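Local coordinates for carbohydrate binding protein (PDB 3HZB), which binds calcium through a betagamma-crystallin domain, one piece of a longer protein that probably also binds carbohydrate, at residues D1-T12 against V33-T44; L51-T62 against S69-D77. One frame throughout, in Å; residues are numbered along the deposited sequence.

Contact 1 (D1-T12 against V33-T44). With CA (calcium ion), chain L; CA (calcium ion), chain M; CA (calcium ion), chain K.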
loop_
_atom_site.group_PDB
_atom_site.type_symbol
_atom_site.label_atom_id
_atom_site.label_comp_id
_atom_site.label_asym_id
_atom_site.label_seq_id
_atom_site.Cartn_x
_atom_site.Cartn_y
_atom_site.Cartn_z
ATOM N N ASP B 1 -9.611 -2.748 9.975
ATOM C CA ASP B 1 -9.604 -3.311 8.594
ATOM C C ASP B 1 -8.213 -3.245 7.978
ATOM O O ASP B 1 -7.632 -2.168 7.838
ATOM C CB ASP B 1 -10.588 -2.548 7.706
ATOM C CG ASP B 1 -12.013 -2.630 8.212
ATOM O OD1 ASP B 1 -12.513 -3.759 8.404
ATOM O OD2 ASP B 1 -12.633 -1.565 8.413
ATOM N N VAL B 2 -7.686 -4.403 7.602
ATOM C CA VAL B 2 -6.361 -4.479 7.007
ATOM C C VAL B 2 -6.413 -4.270 5.500
ATOM O O VAL B 2 -5.382 -4.102 4.851
ATOM C CB VAL B 2 -5.702 -5.838 7.300
ATOM C CG1 VAL B 2 -5.447 -5.973 8.793
ATOM C CG2 VAL B 2 -6.594 -6.966 6.806
ATOM N N ILE B 3 -7.620 -4.290 4.946
ATOM C CA ILE B 3 -7.796 -4.089 3.515
ATOM C C ILE B 3 -9.036 -3.253 3.235
ATOM O O ILE B 3 -10.091 -3.475 3.818
ATOM C CB ILE B 3 -7.916 -5.438 2.774
ATOM C CG1 ILE B 3 -6.574 -6.178 2.844
ATOM C CG2 ILE B 3 -8.331 -5.210 1.332
ATOM C CD1 ILE B 3 -6.584 -7.535 2.202
ATOM N N THR B 4 -8.892 -2.269 2.356
ATOM C CA THR B 4 -10.014 -1.423 1.986
ATOM C C THR B 4 -10.152 -1.477 0.469
ATOM O O THR B 4 -9.175 -1.315 -0.256
ATOM C CB THR B 4 -9.799 0.038 2.436
ATOM O OG1 THR B 4 -9.635 0.077 3.860
ATOM C CG2 THR B 4 -11.001 0.891 2.060
ATOM N N VAL B 5 -11.364 -1.741 -0.004
ATOM C CA VAL B 5 -11.615 -1.809 -1.436
ATOM C C VAL B 5 -12.431 -0.587 -1.832
ATOM O O VAL B 5 -13.415 -0.248 -1.173
ATOM C CB VAL B 5 -12.361 -3.106 -1.805
ATOM C CG1 VAL B 5 -11.480 -4.295 -1.478
ATOM C CG2 VAL B 5 -13.685 -3.204 -1.039
ATOM N N TYR B 6 -12.014 0.075 -2.905
ATOM C CA TYR B 6 -12.695 1.282 -3.350
ATOM C C TYR B 6 -13.416 1.136 -4.671
ATOM O O TYR B 6 -12.988 0.392 -5.559
ATOM C CB TYR B 6 -11.707 2.445 -3.465
ATOM C CG TYR B 6 -10.983 2.781 -2.185
ATOM C CD1 TYR B 6 -9.892 2.023 -1.763
ATOM C CD2 TYR B 6 -11.378 3.864 -1.399
ATOM C CE1 TYR B 6 -9.211 2.331 -0.596
ATOM C CE2 TYR B 6 -10.700 4.183 -0.221
ATOM C CZ TYR B 6 -9.617 3.408 0.171
ATOM O OH TYR B 6 -8.936 3.698 1.328
ATOM N N LYS B 7 -14.508 1.882 -4.794
ATOM C CA LYS B 7 -15.313 1.872 -5.999
ATOM C C LYS B 7 -14.542 2.487 -7.162
ATOM O O LYS B 7 -14.602 1.984 -8.264
ATOM C CB LYS B 7 -16.612 2.652 -5.775
ATOM C CG LYS B 7 -17.585 2.608 -6.953
ATOM C CD LYS B 7 -18.811 3.478 -6.675
ATOM C CE LYS B 7 -19.848 3.352 -7.781
ATOM N NZ LYS B 7 -20.522 2.021 -7.750
ATOM N N ASP B 8 -13.814 3.571 -6.914
ATOM C CA ASP B 8 -13.055 4.232 -7.975
ATOM C C ASP B 8 -11.550 4.079 -7.848
ATOM O O ASP B 8 -11.038 3.667 -6.811
ATOM C CB ASP B 8 -13.376 5.731 -8.009
ATOM C CG ASP B 8 -14.831 6.012 -8.301
ATOM O OD1 ASP B 8 -15.489 5.158 -8.928
ATOM O OD2 ASP B 8 -15.311 7.096 -7.917
ATOM N N CYS B 9 -10.843 4.433 -8.915
ATOM C CA CYS B 9 -9.389 4.373 -8.915
ATOM C C CYS B 9 -8.856 5.464 -7.993
ATOM O O CYS B 9 -9.591 6.372 -7.613
ATOM C CB CYS B 9 -8.863 4.541 -10.347
ATOM S SG CYS B 9 -8.996 2.969 -11.257
ATOM N N ASN B 10 -7.587 5.354 -7.609
ATOM C CA ASN B 10 -6.962 6.335 -6.727
ATOM C C ASN B 10 -7.572 6.385 -5.329
ATOM O O ASN B 10 -7.633 7.447 -4.701
ATOM C CB ASN B 10 -7.018 7.721 -7.369
ATOM C CG ASN B 10 -6.173 7.809 -8.619
ATOM O OD1 ASN B 10 -6.443 8.615 -9.510
ATOM N ND2 ASN B 10 -5.133 6.984 -8.689
ATOM N N TYR B 11 -8.034 5.234 -4.850
ATOM C CA TYR B 11 -8.601 5.119 -3.507
ATOM C C TYR B 11 -9.693 6.139 -3.190
ATOM O O TYR B 11 -9.638 6.828 -2.169
ATOM C CB TYR B 11 -7.471 5.223 -2.475
ATOM C CG TYR B 11 -6.211 4.503 -2.912
ATOM C CD1 TYR B 11 -5.056 5.214 -3.249
ATOM C CD2 TYR B 11 -6.193 3.116 -3.050
ATOM C CE1 TYR B 11 -3.912 4.558 -3.721
ATOM C CE2 TYR B 11 -5.061 2.452 -3.519
ATOM C CZ TYR B 11 -3.925 3.177 -3.858
ATOM O OH TYR B 11 -2.823 2.520 -4.363
ATOM N N THR B 12 -10.685 6.223 -4.069
ATOM C CA THR B 12 -11.802 7.146 -3.897
ATOM C C THR B 12 -13.104 6.405 -4.194
ATOM O O THR B 12 -13.085 5.279 -4.693
ATOM C CB THR B 12 -11.688 8.359 -4.853
ATOM O OG1 THR B 12 -11.680 7.902 -6.210
ATOM C CG2 THR B 12 -10.407 9.138 -4.580
ATOM N N VAL B 33 -20.575 -3.013 -0.906
ATOM C CA VAL B 33 -19.666 -3.176 -2.035
ATOM C C VAL B 33 -20.376 -3.963 -3.133
ATOM O O VAL B 33 -20.922 -5.036 -2.880
ATOM C CB VAL B 33 -18.384 -3.921 -1.599
ATOM C CG1 VAL B 33 -17.458 -4.123 -2.793
ATOM C CG2 VAL B 33 -17.679 -3.127 -0.506
ATOM N N LEU B 34 -20.357 -3.428 -4.350
ATOM C CA LEU B 34 -21.029 -4.055 -5.486
ATOM C C LEU B 34 -20.185 -4.992 -6.338
ATOM O O LEU B 34 -18.955 -4.939 -6.337
ATOM C CB LEU B 34 -21.612 -2.975 -6.399
ATOM C CG LEU B 34 -22.740 -2.102 -5.845
ATOM C CD1 LEU B 34 -22.899 -0.859 -6.714
ATOM C CD2 LEU B 34 -24.037 -2.903 -5.806
ATOM N N ASN B 35 -20.884 -5.844 -7.079
ATOM C CA ASN B 35 -20.269 -6.800 -7.985
ATOM C C ASN B 35 -19.662 -6.031 -9.162
ATOM O O ASN B 35 -20.157 -4.959 -9.511
ATOM C CB ASN B 35 -21.342 -7.758 -8.504
ATOM C CG ASN B 35 -20.778 -8.826 -9.407
ATOM O OD1 ASN B 35 -21.150 -8.934 -10.581
ATOM N ND2 ASN B 35 -19.876 -9.627 -8.865
ATOM N N ASP B 36 -18.593 -6.567 -9.757
ATOM C CA ASP B 36 -17.942 -5.940 -10.914
ATOM C C ASP B 36 -17.892 -4.432 -10.734
ATOM O O ASP B 36 -18.328 -3.684 -11.607
ATOM C CB ASP B 36 -18.727 -6.260 -12.193
ATOM C CG ASP B 36 -18.708 -7.729 -12.531
ATOM O OD1 ASP B 36 -18.057 -8.478 -11.784
ATOM O OD2 ASP B 36 -19.334 -8.136 -13.536
ATOM N N ASP B 37 -17.341 -3.989 -9.608
ATOM C CA ASP B 37 -17.321 -2.563 -9.295
ATOM C C ASP B 37 -16.031 -2.050 -8.658
ATOM O O ASP B 37 -15.707 -0.879 -8.790
ATOM C CB ASP B 37 -18.502 -2.269 -8.359
ATOM C CG ASP B 37 -18.815 -0.789 -8.237
ATOM O OD1 ASP B 37 -18.927 -0.304 -7.095
ATOM O OD2 ASP B 37 -18.970 -0.117 -9.276
ATOM N N ILE B 38 -15.301 -2.903 -7.951
ATOM C CA ILE B 38 -14.069 -2.460 -7.303
ATOM C C ILE B 38 -13.010 -2.004 -8.309
ATOM O O ILE B 38 -12.828 -2.632 -9.354
ATOM C CB ILE B 38 -13.498 -3.582 -6.401
ATOM C CG1 ILE B 38 -14.490 -3.875 -5.270
ATOM C CG2 ILE B 38 -12.147 -3.165 -5.827
ATOM C CD1 ILE B 38 -14.135 -5.095 -4.423
ATOM N N SER B 39 -12.324 -0.903 -7.995
ATOM C CA SER B 39 -11.289 -0.363 -8.879
ATOM C C SER B 39 -9.922 -0.132 -8.242
ATOM O O SER B 39 -8.919 -0.038 -8.944
ATOM C CB SER B 39 -11.765 0.938 -9.515
ATOM O OG SER B 39 -12.730 0.659 -10.502
ATOM N N SER B 40 -9.875 -0.006 -6.924
ATOM C CA SER B 40 -8.591 0.172 -6.253
ATOM C C SER B 40 -8.668 -0.428 -4.858
ATOM O O SER B 40 -9.762 -0.664 -4.334
ATOM C CB SER B 40 -8.184 1.659 -6.200
ATOM O OG SER B 40 -9.072 2.451 -5.435
ATOM N N LEU B 41 -7.507 -0.705 -4.274
ATOM C CA LEU B 41 -7.457 -1.300 -2.946
ATOM C C LEU B 41 -6.245 -0.872 -2.146
ATOM O O LEU B 41 -5.152 -0.730 -2.685
ATOM C CB LEU B 41 -7.396 -2.829 -3.021
ATOM C CG LEU B 41 -8.343 -3.698 -3.837
ATOM C CD1 LEU B 41 -7.975 -3.647 -5.313
ATOM C CD2 LEU B 41 -8.218 -5.130 -3.328
ATOM N N ARG B 42 -6.447 -0.675 -0.850
ATOM C CA ARG B 42 -5.344 -0.350 0.037
ATOM C C ARG B 42 -5.135 -1.645 0.804
ATOM O O ARG B 42 -6.097 -2.271 1.251
ATOM C CB ARG B 42 -5.711 0.761 1.020
ATOM C CG ARG B 42 -5.639 2.171 0.458
ATOM C CD ARG B 42 -6.005 3.174 1.538
ATOM N NE ARG B 42 -6.110 4.539 1.031
ATOM C CZ ARG B 42 -5.078 5.354 0.832
ATOM N NH1 ARG B 42 -3.841 4.950 1.099
ATOM N NH2 ARG B 42 -5.286 6.578 0.364
ATOM N N ILE B 43 -3.889 -2.069 0.938
ATOM C CA ILE B 43 -3.632 -3.290 1.676
ATOM C C ILE B 43 -2.527 -3.106 2.702
ATOM O O ILE B 43 -1.390 -2.754 2.375
ATOM C CB ILE B 43 -3.342 -4.468 0.711
ATOM C CG1 ILE B 43 -2.312 -5.412 1.318
ATOM C CG2 ILE B 43 -2.966 -3.947 -0.655
ATOM C CD1 ILE B 43 -2.076 -6.617 0.480
ATOM N N THR B 44 -2.895 -3.313 3.962
ATOM C CA THR B 44 -1.964 -3.162 5.067
ATOM C C THR B 44 -0.889 -4.235 5.038
ATOM O O THR B 44 -1.164 -5.419 4.826
ATOM C CB THR B 44 -2.707 -3.208 6.420
ATOM O OG1 THR B 44 -3.617 -2.101 6.495
ATOM C CG2 THR B 44 -1.719 -3.127 7.582
HETATM CA CA CA L . -15.206 0.946 -10.384
HETATM CA CA CA M . -17.159 -10.827 -12.076
HETATM CA CA CA K . -0.547 -0.029 2.368
HETATM O O HOH W 1 -4.731 -1.171 8.694
HETATM O O HOH W 2 -14.979 3.631 -11.032
HETATM O O HOH W 3 -8.217 6.854 0.310
HETATM O O HOH W 4 -17.730 1.416 -10.779
HETATM O O HOH W 5 -2.869 0.200 4.048
HETATM O O HOH W 6 -14.796 1.745 -12.861
HETATM O O HOH W 7 -15.591 -11.205 -14.183
#
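Strands 3-6 and 40-43 pair antiparallel: Thr4 and Arg42 form one hydrogen-bonded pair, Tyr6 and Ser40 the next. Tyr6 N donates to Ser40 O at 2.8 Å. Tyr6 O takes Ser39 N at 2.8 Å and, more weakly, Ser40 N, the signature of a classic beta bulge.

Polar side chains extend the pairing beyond the strand. Ser40 OG donates to Asp8 O at 2.7 Å, in the carbonyl plane, while weakly accepting from Tyr11 N; its chi1 of 64° turns the hydroxyl into the bend at residues 8-11. Lys7 NZ bridges to Asp37 OD1 on the syn side (2.9 Å).

Calcium joins the same two segments: Lys7 O (2.4 Å), Asp37 O and Ser39 OG bind one ion, which Asp77 and waters complete. Asp37 and Ser39 belong to residues 35-40, which match the N/D-N/D-X-X-S/T-S calcium motif of the betagamma-crystallins.

Among the flat groups, the Arg42 guanidinium lies over Tyr11 off-centre, a cation-pi contact with CZ 4.5 Å from the ring centroid and the planes 35° apart. At the guanidinium edge, Arg42 NE gives Tyr6 OH a weak bond, bent to 122°; Arg42 NH1 binds Asn65 O of the second subunit.

On the other side of the sheet the contact is apolar. Val5 CB meets Ile38 CD1 at 3.7 Å, and Val5 CG1 lies alongside Leu41 CD2.

Strand 3-6 is the middle strand of its sheet, flanked by 15-18 and 40-43, and the face with Ile3 and Leu41 packs on strand 47-52, while Ile3 and Ile38 also touch strand 81-86.

Contact 2 (L51-T62 against S69-D77). With CA (calcium ion), chain L; CA (calcium ion), chain M.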
loop_
_atom_site.group_PDB
_atom_site.type_symbol
_atom_site.label_atom_id
_atom_site.label_comp_id
_atom_site.label_asym_id
_atom_site.label_seq_id
_atom_site.Cartn_x
_atom_site.Cartn_y
_atom_site.Cartn_z
ATOM N N LEU B 51 -8.167 -11.957 -5.244
ATOM C CA LEU B 51 -9.368 -11.580 -5.980
ATOM C C LEU B 51 -9.832 -12.722 -6.866
ATOM O O LEU B 51 -9.018 -13.483 -7.386
ATOM C CB LEU B 51 -9.093 -10.354 -6.857
ATOM C CG LEU B 51 -8.407 -9.149 -6.203
ATOM C CD1 LEU B 51 -8.271 -8.039 -7.237
ATOM C CD2 LEU B 51 -9.208 -8.667 -5.004
ATOM N N TYR B 52 -11.145 -12.835 -7.033
ATOM C CA TYR B 52 -11.729 -13.870 -7.878
ATOM C C TYR B 52 -12.674 -13.230 -8.893
ATOM O O TYR B 52 -13.421 -12.303 -8.568
ATOM C CB TYR B 52 -12.504 -14.878 -7.024
ATOM C CG TYR B 52 -11.641 -15.657 -6.055
ATOM C CD1 TYR B 52 -11.091 -16.891 -6.411
ATOM C CD2 TYR B 52 -11.352 -15.150 -4.790
ATOM C CE1 TYR B 52 -10.274 -17.600 -5.524
ATOM C CE2 TYR B 52 -10.534 -15.847 -3.897
ATOM C CZ TYR B 52 -9.999 -17.072 -4.273
ATOM O OH TYR B 52 -9.189 -17.757 -3.395
ATOM N N GLN B 53 -12.640 -13.727 -10.123
ATOM C CA GLN B 53 -13.503 -13.200 -11.166
ATOM C C GLN B 53 -14.968 -13.519 -10.880
ATOM O O GLN B 53 -15.834 -12.691 -11.089
ATOM C CB GLN B 53 -13.124 -13.793 -12.529
ATOM C CG GLN B 53 -11.825 -13.279 -13.136
ATOM C CD GLN B 53 -11.943 -11.866 -13.682
ATOM O OE1 GLN B 53 -12.961 -11.495 -14.272
ATOM N NE2 GLN B 53 -10.890 -11.078 -13.511
ATOM N N ASP B 54 -15.251 -14.715 -10.386
ATOM C CA ASP B 54 -16.638 -15.079 -10.135
ATOM C C ASP B 54 -16.976 -15.150 -8.657
ATOM O O ASP B 54 -16.089 -15.109 -7.807
ATOM C CB ASP B 54 -16.949 -16.421 -10.811
ATOM C CG ASP B 54 -16.663 -16.402 -12.304
ATOM O OD1 ASP B 54 -16.832 -15.335 -12.930
ATOM O OD2 ASP B 54 -16.283 -17.457 -12.858
ATOM N N ASP B 55 -18.268 -15.249 -8.357
ATOM C CA ASP B 55 -18.716 -15.333 -6.973
ATOM C C ASP B 55 -18.297 -16.684 -6.401
ATOM O O ASP B 55 -17.947 -17.604 -7.141
ATOM C CB ASP B 55 -20.241 -15.178 -6.902
ATOM C CG ASP B 55 -20.755 -14.995 -5.481
ATOM O OD1 ASP B 55 -19.940 -14.755 -4.568
ATOM O OD2 ASP B 55 -21.987 -15.077 -5.280
ATOM N N ASN B 56 -18.319 -16.788 -5.079
ATOM C CA ASN B 56 -17.960 -18.020 -4.404
ATOM C C ASN B 56 -16.558 -18.503 -4.755
ATOM O O ASN B 56 -16.300 -19.708 -4.838
ATOM C CB ASN B 56 -19.006 -19.091 -4.715
ATOM C CG ASN B 56 -20.399 -18.653 -4.318
ATOM O OD1 ASN B 56 -20.616 -18.205 -3.191
ATOM N ND2 ASN B 56 -21.349 -18.772 -5.239
ATOM N N PHE B 57 -15.666 -17.539 -4.972
ATOM C CA PHE B 57 -14.263 -17.801 -5.258
ATOM C C PHE B 57 -14.025 -18.641 -6.509
ATOM O O PHE B 57 -13.104 -19.464 -6.563
ATOM C CB PHE B 57 -13.647 -18.443 -4.014
ATOM C CG PHE B 57 -14.197 -17.870 -2.732
ATOM C CD1 PHE B 57 -14.893 -18.670 -1.832
ATOM C CD2 PHE B 57 -14.100 -16.502 -2.474
ATOM C CE1 PHE B 57 -15.493 -18.117 -0.696
ATOM C CE2 PHE B 57 -14.695 -15.942 -1.344
ATOM C CZ PHE B 57 -15.395 -16.751 -0.454
ATOM N N GLY B 58 -14.856 -18.413 -7.521
ATOM C CA GLY B 58 -14.723 -19.146 -8.765
ATOM C C GLY B 58 -14.002 -18.343 -9.828
ATOM O O GLY B 58 -13.813 -17.135 -9.675
ATOM N N GLY B 59 -13.595 -19.011 -10.905
ATOM C CA GLY B 59 -12.898 -18.332 -11.983
ATOM C C GLY B 59 -11.454 -17.962 -11.680
ATOM O O GLY B 59 -10.870 -18.429 -10.699
ATOM N N ALA B 60 -10.883 -17.109 -12.527
ATOM C CA ALA B 60 -9.501 -16.665 -12.373
ATOM C C ALA B 60 -9.266 -15.904 -11.068
ATOM O O ALA B 60 -10.196 -15.341 -10.488
ATOM C CB ALA B 60 -9.109 -15.793 -13.560
ATOM N N SER B 61 -8.013 -15.890 -10.619
ATOM C CA SER B 61 -7.641 -15.203 -9.386
ATOM C C SER B 61 -6.354 -14.417 -9.572
ATOM O O SER B 61 -5.622 -14.615 -10.542
ATOM C CB SER B 61 -7.434 -16.205 -8.240
ATOM O OG SER B 61 -8.573 -17.019 -8.033
ATOM N N THR B 62 -6.093 -13.515 -8.636
ATOM C CA THR B 62 -4.876 -12.719 -8.651
ATOM C C THR B 62 -4.658 -12.251 -7.223
ATOM O O THR B 62 -5.603 -12.183 -6.434
ATOM C CB THR B 62 -4.981 -11.494 -9.594
ATOM O OG1 THR B 62 -3.677 -10.919 -9.767
ATOM C CG2 THR B 62 -5.918 -10.441 -9.015
ATOM N N SER B 69 -3.654 1.323 -7.036
ATOM C CA SER B 69 -4.468 2.503 -7.301
ATOM C C SER B 69 -5.461 2.397 -8.453
ATOM O O SER B 69 -6.328 3.256 -8.595
ATOM C CB SER B 69 -3.557 3.709 -7.544
ATOM O OG SER B 69 -2.754 3.493 -8.690
ATOM N N CYS B 70 -5.347 1.363 -9.276
ATOM C CA CYS B 70 -6.266 1.222 -10.402
ATOM C C CYS B 70 -6.073 -0.137 -11.055
ATOM O O CYS B 70 -5.099 -0.354 -11.778
ATOM C CB CYS B 70 -5.991 2.333 -11.418
ATOM S SG CYS B 70 -7.375 2.891 -12.475
ATOM N N LEU B 71 -6.993 -1.056 -10.782
ATOM C CA LEU B 71 -6.914 -2.394 -11.349
ATOM C C LEU B 71 -6.844 -2.319 -12.867
ATOM O O LEU B 71 -7.387 -1.395 -13.476
ATOM C CB LEU B 71 -8.129 -3.215 -10.922
ATOM C CG LEU B 71 -8.229 -3.420 -9.405
ATOM C CD1 LEU B 71 -9.548 -4.092 -9.064
ATOM C CD2 LEU B 71 -7.050 -4.252 -8.918
ATOM N N ASN B 72 -6.179 -3.291 -13.479
ATOM C CA ASN B 72 -6.042 -3.303 -14.930
ATOM C C ASN B 72 -7.329 -3.731 -15.628
ATOM O O ASN B 72 -8.337 -4.016 -14.978
ATOM C CB ASN B 72 -4.867 -4.199 -15.342
ATOM C CG ASN B 72 -5.055 -5.647 -14.940
ATOM O OD1 ASN B 72 -4.099 -6.424 -14.934
ATOM N ND2 ASN B 72 -6.285 -6.023 -14.617
ATOM N N THR B 73 -7.288 -3.769 -16.956
ATOM C CA THR B 73 -8.449 -4.137 -17.758
ATOM C C THR B 73 -9.030 -5.504 -17.417
ATOM O O THR B 73 -10.231 -5.725 -17.555
ATOM C CB THR B 73 -8.106 -4.129 -19.258
ATOM O OG1 THR B 73 -7.575 -2.848 -19.615
ATOM C CG2 THR B 73 -9.349 -4.406 -20.088
ATOM N N THR B 74 -8.173 -6.419 -16.980
ATOM C CA THR B 74 -8.606 -7.765 -16.637
ATOM C C THR B 74 -9.340 -7.824 -15.302
ATOM O O THR B 74 -10.222 -8.665 -15.110
ATOM C CB THR B 74 -7.403 -8.734 -16.571
ATOM O OG1 THR B 74 -6.747 -8.770 -17.844
ATOM C CG2 THR B 74 -7.864 -10.140 -16.216
ATOM N N TRP B 75 -8.994 -6.928 -14.385
ATOM C CA TRP B 75 -9.618 -6.955 -13.071
ATOM C C TRP B 75 -10.499 -5.793 -12.659
ATOM O O TRP B 75 -11.265 -5.917 -11.707
ATOM C CB TRP B 75 -8.547 -7.173 -12.005
ATOM C CG TRP B 75 -8.014 -8.553 -12.063
ATOM C CD1 TRP B 75 -6.913 -8.984 -12.747
ATOM C CD2 TRP B 75 -8.607 -9.713 -11.477
ATOM N NE1 TRP B 75 -6.784 -10.348 -12.622
ATOM C CE2 TRP B 75 -7.812 -10.821 -11.849
ATOM C CE3 TRP B 75 -9.737 -9.927 -10.675
ATOM C CZ2 TRP B 75 -8.110 -12.125 -11.444
ATOM C CZ3 TRP B 75 -10.035 -11.227 -10.271
ATOM C CH2 TRP B 75 -9.222 -12.308 -10.657
ATOM N N ASN B 76 -10.400 -4.670 -13.359
ATOM C CA ASN B 76 -11.219 -3.519 -13.004
ATOM C C ASN B 76 -12.692 -3.793 -13.284
ATOM O O ASN B 76 -13.053 -4.237 -14.373
ATOM C CB ASN B 76 -10.780 -2.280 -13.779
ATOM C CG ASN B 76 -11.537 -1.050 -13.352
ATOM O OD1 ASN B 76 -11.502 -0.668 -12.182
ATOM N ND2 ASN B 76 -12.238 -0.425 -14.291
ATOM N N ASP B 77 -13.537 -3.521 -12.294
ATOM C CA ASP B 77 -14.974 -3.747 -12.427
ATOM C C ASP B 77 -15.280 -5.188 -12.810
ATOM O O ASP B 77 -16.177 -5.442 -13.611
ATOM C CB ASP B 77 -15.568 -2.811 -13.482
ATOM C CG ASP B 77 -15.455 -1.359 -13.090
ATOM O OD1 ASP B 77 -15.302 -1.103 -11.881
ATOM O OD2 ASP B 77 -15.530 -0.480 -13.974
HETATM CA CA CA L . -15.206 0.946 -10.384
HETATM CA CA CA M . -17.159 -10.827 -12.076
HETATM O O HOH W 7 -15.591 -11.205 -14.183
HETATM O O HOH W 6 -14.796 1.745 -12.861
HETATM O O HOH W 4 -17.730 1.416 -10.779
HETATM O O HOH W 2 -14.979 3.631 -11.032
HETATM O O HOH W 8 -18.929 -10.707 -14.258
#
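The 'Greek key' motif of the betagamma-crystallin family supplies both parts of this contact: the hairpin of strands 47-52 and 60-64, and the loop 69-77 that comes before strand 81-86. Trp75 carries most of it, its indole held between side chains on two faces and main chain along the rim. Thr62 CG2 stands 3.4 Å above one face, and its CH-pi approach to the five-membered ring is only 20° off the normal. The methyl sits between the backbone N and the carbonyl carbon of Thr62, since OG1 takes the position anti to N. Leu51 CB joins Thr62 CG2 on that face, 3.6 Å from Trp75 CZ3.

Over the opposite face, offset toward the rim, comes the amide of Gln53, with NE2 3.1 Å above the ring plane. Amide and indole planes are 57° apart, so the two groups do not stack flat. A bend at chi2 brings NE2 back over the indole, where it donates to Thr74 O at 3.0 Å with 152° at the hydrogen, the donor tilted from the carbonyl plane. This bond ties the hairpin corner to the loop. At the indole edge Ala60 O lies 3.2 Å from Trp75 CH2.

In this Greek key the corner of the hairpin and the end of the loop each serve a calcium site. Gln53 O binds one ion at 2.5 Å, together with Asp36, Lys78 and Ser80; Gln53 OE1 accepts from a water on that same ion, so the side chain that holds the loop is also a second-shell group of the site. Asp77 OD1 reaches the other ion, shared with Lys7, Asp37 and Ser39. Within the loop, Asn72 O accepts from both Trp75 N and Asn76 N, which closes the turn.

Overall arrangement
Contact 1 closes before contact 2 opens along the chain, and their centres lie about 12 Å apart. Contact 1 belongs to the three-stranded sheet and contact 2 sets the loop 69-77 against two strands of the four-stranded one; strands 40-43 and 47-52, successive in sequence, carry the chain from one sheet to the other, and Leu41 packs on Leu51 between them. The Cys9-Cys70 disulfide and a probable hydrogen bond from Ser39 to Asn76 link the contacts directly. Two calcium ions draw ligands from both, so each site joins parts of the chain that lie beside different sheets, consistent with calcium stabilising the domain. A third ion, bound by Ile43 and Asp67, also takes these residues from the second subunit.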